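Local coordinates for protein probable sugar kinase (Clostridium perfringens, PDB 3KZH) that probably acts as a carbohydrate kinase of the pfkB (ribokinase-like) family, phosphorylating a sugar substrate, at residues V44-G56 with T293-A305. Sequence-based numbering, arbitrary orientation.
Sequences VCRNIAENMARVG and TIHPDMALDTVLA
Met298 O is gripped from two directions: NH1 of Arg54 lies 2.8 Å from it, in the carbonyl plane and on a lone pair, and a water donates too. The same NH1 reaches Pro296 O at 3.0 Å, from above the carbonyl plane, and NH2 adds a weak bond to that oxygen. NH1 thus sits between two carbonyls of the type I turn from His295 to Met298, holding Met298 O on its NE side and Pro296 O on the side shared with NH2, while His295 O lies over the guanidinium face without bonding. Extended from CG to NE (chi2 176°, chi3 171°), the side chain carries its charge past the helix to the turn. Arg54 NE bonds Glu50 OE2 at 2.8 Å, nearly in the guanidinium plane, a salt bridge that helps fix the group's rotation; Glu50 OE1 in turn pairs with Arg46. The principle is that an arginine can pin a turn through its backbone carbonyls while a carboxylate holds NE. Against this row of charges leans Ile294, its CG2 3.7 Å from Arg54 NE and its CD1 near Glu50 and the edge of the Arg46 guanidinium. In this ribokinase-like fold the contact ties helix 44-54, which packs on strand 59-62, to the connection between helices 273-288 and 300-308. Gly56, at positive phi, closes the first helix in a Schellman motif. Ala299, N-cap of the later helix, offers a CA-H...O contact to Arg54 O. A second water links that oxygen to Leu300 N, and Val55 CG1 meets Val303 CG2 at 4.0 Å, the side chains crossing at about a right angle.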
loop_
_atom_site.group_PDB
_atom_site.type_symbol
_atom_site.label_atom_id
_atom_site.label_comp_id
_atom_site.label_asym_id
_atom_site.label_seq_id
_atom_site.Cartn_x
_atom_site.Cartn_y
_atom_site.Cartn_z
ATOM N N VAL A 44 -10.862 8.692 -11.641
ATOM C CA VAL A 44 -10.983 9.996 -12.334
ATOM C C VAL A 44 -11.117 11.184 -11.376
ATOM O O VAL A 44 -10.343 12.144 -11.445
ATOM C CB VAL A 44 -12.193 9.998 -13.344
ATOM C CG1 VAL A 44 -12.435 11.389 -13.939
ATOM C CG2 VAL A 44 -11.946 9.002 -14.475
ATOM N N CYS A 45 -12.069 11.062 -10.455
ATOM C CA CYS A 45 -12.356 12.082 -9.459
ATOM C C CYS A 45 -11.210 12.351 -8.493
ATOM O O CYS A 45 -10.971 13.506 -8.133
ATOM C CB CYS A 45 -13.642 11.729 -8.733
ATOM S SG CYS A 45 -15.117 11.869 -9.799
ATOM N N ARG A 46 -10.461 11.303 -8.136
ATOM C CA ARG A 46 -9.302 11.451 -7.243
ATOM C C ARG A 46 -8.155 12.153 -7.948
ATOM O O ARG A 46 -7.409 12.894 -7.317
ATOM C CB ARG A 46 -8.827 10.098 -6.687
ATOM C CG ARG A 46 -7.954 10.220 -5.412
ATOM C CD ARG A 46 -6.699 9.371 -5.455
ATOM N NE ARG A 46 -5.562 10.120 -6.000
ATOM C CZ ARG A 46 -5.220 10.138 -7.280
ATOM N NH1 ARG A 46 -5.916 9.434 -8.150
ATOM N NH2 ARG A 46 -4.257 10.929 -7.705
ATOM N N ASN A 47 -8.039 11.912 -9.255
ATOM C CA ASN A 47 -7.021 12.528 -10.094
ATOM C C ASN A 47 -7.367 14.012 -10.272
ATOM O O ASN A 47 -6.482 14.858 -10.185
ATOM C CB ASN A 47 -6.936 11.843 -11.480
ATOM C CG ASN A 47 -6.656 10.336 -11.402
ATOM O OD1 ASN A 47 -5.887 9.870 -10.571
ATOM N ND2 ASN A 47 -7.282 9.577 -12.293
ATOM N N ILE A 48 -8.656 14.321 -10.471
ATOM C CA ILE A 48 -9.116 15.711 -10.646
ATOM C C ILE A 48 -8.778 16.528 -9.393
ATOM O O ILE A 48 -8.113 17.560 -9.495
ATOM C CB ILE A 48 -10.656 15.811 -10.971
ATOM C CG1 ILE A 48 -10.946 15.206 -12.347
ATOM C CG2 ILE A 48 -11.130 17.266 -10.967
ATOM C CD1 ILE A 48 -12.426 15.021 -12.686
ATOM N N ALA A 49 -9.182 16.003 -8.230
ATOM C CA ALA A 49 -8.937 16.610 -6.923
ATOM C C ALA A 49 -7.452 16.847 -6.641
ATOM O O ALA A 49 -7.095 17.899 -6.101
ATOM C CB ALA A 49 -9.540 15.762 -5.840
ATOM N N GLU A 50 -6.595 15.903 -7.058
ATOM C CA GLU A 50 -5.137 16.035 -6.878
ATOM C C GLU A 50 -4.598 17.188 -7.725
ATOM O O GLU A 50 -3.939 18.083 -7.183
ATOM C CB GLU A 50 -4.351 14.735 -7.193
ATOM C CG GLU A 50 -2.913 14.799 -6.630
ATOM C CD GLU A 50 -1.941 13.698 -7.060
ATOM O OE1 GLU A 50 -2.339 12.536 -7.267
ATOM O OE2 GLU A 50 -0.732 14.001 -7.152
ATOM N N ASN A 51 -4.951 17.196 -9.016
ATOM C CA ASN A 51 -4.532 18.235 -9.975
ATOM C C ASN A 51 -4.959 19.651 -9.531
ATOM O O ASN A 51 -4.221 20.617 -9.725
ATOM C CB ASN A 51 -5.120 17.967 -11.371
ATOM C CG ASN A 51 -4.512 16.767 -12.065
ATOM O OD1 ASN A 51 -5.169 15.732 -12.245
ATOM N ND2 ASN A 51 -3.281 16.921 -12.523
HETATM N N MSE A 52 -6.130 19.726 -8.883
HETATM C CA MSE A 52 -6.731 20.961 -8.355
HETATM C C MSE A 52 -5.957 21.505 -7.147
HETATM O O MSE A 52 -5.617 22.687 -7.091
HETATM C CB MSE A 52 -8.193 20.718 -7.944
HETATM C CG MSE A 52 -9.216 21.020 -9.013
HETATM SE SE MSE A 52 -11.043 20.893 -8.426
HETATM C CE MSE A 52 -11.899 20.895 -10.198
ATOM N N ALA A 53 -5.685 20.624 -6.189
ATOM C CA ALA A 53 -4.946 20.952 -4.970
ATOM C C ALA A 53 -3.501 21.328 -5.321
ATOM O O ALA A 53 -2.916 22.226 -4.700
ATOM C CB ALA A 53 -4.975 19.770 -4.021
ATOM N N ARG A 54 -2.973 20.687 -6.371
ATOM C CA ARG A 54 -1.616 20.940 -6.861
ATOM C C ARG A 54 -1.424 22.350 -7.413
ATOM O O ARG A 54 -0.343 22.906 -7.302
ATOM C CB ARG A 54 -1.213 19.907 -7.924
ATOM C CG ARG A 54 -0.594 18.645 -7.330
ATOM C CD ARG A 54 -0.289 17.589 -8.381
ATOM N NE ARG A 54 0.485 16.479 -7.825
ATOM C CZ ARG A 54 1.819 16.432 -7.780
ATOM N NH1 ARG A 54 2.545 17.427 -8.264
ATOM N NH2 ARG A 54 2.428 15.407 -7.213
ATOM N N VAL A 55 -2.482 22.928 -7.984
ATOM C CA VAL A 55 -2.414 24.275 -8.537
ATOM C C VAL A 55 -2.952 25.345 -7.586
ATOM O O VAL A 55 -3.114 26.507 -7.964
ATOM C CB VAL A 55 -3.048 24.373 -9.948
ATOM C CG1 VAL A 55 -2.286 23.495 -10.927
ATOM C CG2 VAL A 55 -4.518 24.003 -9.918
ATOM N N GLY A 56 -3.236 24.926 -6.351
ATOM C CA GLY A 56 -3.703 25.835 -5.320
ATOM C C GLY A 56 -5.180 26.009 -5.044
ATOM O O GLY A 56 -5.532 26.878 -4.254
ATOM N N THR A 293 -0.124 9.227 -14.948
ATOM C CA THR A 293 -1.418 9.907 -14.973
ATOM C C THR A 293 -1.400 11.326 -14.400
ATOM O O THR A 293 -2.292 12.116 -14.689
ATOM C CB THR A 293 -2.494 9.067 -14.248
ATOM O OG1 THR A 293 -1.994 8.640 -12.972
ATOM C CG2 THR A 293 -2.867 7.843 -15.075
ATOM N N ILE A 294 -0.427 11.607 -13.532
ATOM C CA ILE A 294 -0.236 12.927 -12.912
ATOM C C ILE A 294 1.267 13.220 -12.942
ATOM O O ILE A 294 2.070 12.367 -12.561
ATOM C CB ILE A 294 -0.754 12.985 -11.414
ATOM C CG1 ILE A 294 -2.286 13.005 -11.371
ATOM C CG2 ILE A 294 -0.289 14.271 -10.702
ATOM C CD1 ILE A 294 -2.877 12.042 -10.394
ATOM N N HIS A 295 1.636 14.415 -13.408
ATOM C CA HIS A 295 3.039 14.827 -13.462
ATOM C C HIS A 295 3.473 15.165 -12.029
ATOM O O HIS A 295 2.871 16.033 -11.387
ATOM C CB HIS A 295 3.235 16.042 -14.374
ATOM C CG HIS A 295 4.659 16.258 -14.804
ATOM N ND1 HIS A 295 5.707 16.320 -13.910
ATOM C CD2 HIS A 295 5.201 16.408 -16.032
ATOM C CE1 HIS A 295 6.836 16.496 -14.574
ATOM N NE2 HIS A 295 6.560 16.555 -15.863
ATOM N N PRO A 296 4.521 14.477 -11.513
ATOM C CA PRO A 296 5.058 14.673 -10.158
ATOM C C PRO A 296 5.460 16.096 -9.788
ATOM O O PRO A 296 5.353 16.483 -8.626
ATOM C CB PRO A 296 6.280 13.753 -10.142
ATOM C CG PRO A 296 5.897 12.666 -11.061
ATOM C CD PRO A 296 5.306 13.433 -12.205
ATOM N N ASP A 297 5.888 16.876 -10.778
ATOM C CA ASP A 297 6.333 18.241 -10.526
ATOM C C ASP A 297 5.296 19.316 -10.726
ATOM O O ASP A 297 5.565 20.482 -10.435
ATOM C CB ASP A 297 7.570 18.582 -11.362
ATOM C CG ASP A 297 8.739 17.666 -11.080
ATOM O OD1 ASP A 297 8.841 17.127 -9.951
ATOM O OD2 ASP A 297 9.554 17.472 -12.007
HETATM N N MSE A 298 4.105 18.932 -11.183
HETATM C CA MSE A 298 3.052 19.905 -11.432
HETATM C C MSE A 298 2.543 20.673 -10.221
HETATM O O MSE A 298 2.209 20.107 -9.168
HETATM C CB MSE A 298 1.887 19.308 -12.208
HETATM C CG MSE A 298 1.464 20.193 -13.372
HETATM SE SE MSE A 298 -0.415 20.358 -13.525
HETATM C CE MSE A 298 -0.686 18.828 -14.658
ATOM N N ALA A 299 2.601 21.986 -10.402
ATOM C CA ALA A 299 2.206 22.996 -9.441
ATOM C C ALA A 299 1.821 24.222 -10.253
ATOM O O ALA A 299 1.996 24.236 -11.470
ATOM C CB ALA A 299 3.386 23.324 -8.522
ATOM N N LEU A 300 1.324 25.254 -9.570
ATOM C CA LEU A 300 0.920 26.515 -10.191
ATOM C C LEU A 300 2.054 27.122 -11.024
ATOM O O LEU A 300 1.851 27.426 -12.204
ATOM C CB LEU A 300 0.423 27.519 -9.129
ATOM C CG LEU A 300 -0.027 28.927 -9.571
ATOM C CD1 LEU A 300 -1.171 28.835 -10.548
ATOM C CD2 LEU A 300 -0.419 29.785 -8.385
ATOM N N ASP A 301 3.253 27.193 -10.444
ATOM C CA ASP A 301 4.428 27.750 -11.127
ATOM C C ASP A 301 4.809 27.064 -12.448
ATOM O O ASP A 301 5.069 27.759 -13.426
ATOM C CB ASP A 301 5.646 27.854 -10.178
ATOM C CG ASP A 301 5.889 26.581 -9.355
ATOM O OD1 ASP A 301 5.563 25.472 -9.819
ATOM O OD2 ASP A 301 6.417 26.693 -8.228
ATOM N N THR A 302 4.756 25.725 -12.497
ATOM C CA THR A 302 5.089 24.974 -13.724
ATOM C C THR A 302 4.032 25.150 -14.827
ATOM O O THR A 302 4.371 25.193 -16.009
ATOM C CB THR A 302 5.373 23.445 -13.486
ATOM O OG1 THR A 302 4.152 22.702 -13.443
ATOM C CG2 THR A 302 6.132 23.215 -12.191
ATOM N N VAL A 303 2.761 25.291 -14.426
ATOM C CA VAL A 303 1.641 25.496 -15.356
ATOM C C VAL A 303 1.771 26.884 -15.972
ATOM O O VAL A 303 1.719 27.018 -17.189
ATOM C CB VAL A 303 0.242 25.343 -14.662
ATOM C CG1 VAL A 303 -0.884 25.563 -15.657
ATOM C CG2 VAL A 303 0.108 23.995 -14.042
ATOM N N LEU A 304 2.024 27.888 -15.132
ATOM C CA LEU A 304 2.205 29.271 -15.586
ATOM C C LEU A 304 3.457 29.475 -16.451
ATOM O O LEU A 304 3.429 30.252 -17.404
ATOM C CB LEU A 304 2.230 30.237 -14.402
ATOM C CG LEU A 304 0.941 30.471 -13.604
ATOM C CD1 LEU A 304 1.210 31.513 -12.522
ATOM C CD2 LEU A 304 -0.189 30.945 -14.499
ATOM N N ALA A 305 4.524 28.733 -16.146
ATOM C CA ALA A 305 5.789 28.803 -16.893
ATOM C C ALA A 305 5.638 28.200 -18.289
ATOM O O ALA A 305 6.218 28.716 -19.246
ATOM C CB ALA A 305 6.910 28.088 -16.132
HETATM O O HOH W 1 2.305 21.015 -6.506
HETATM O O HOH W 2 0.986 25.319 -6.488
#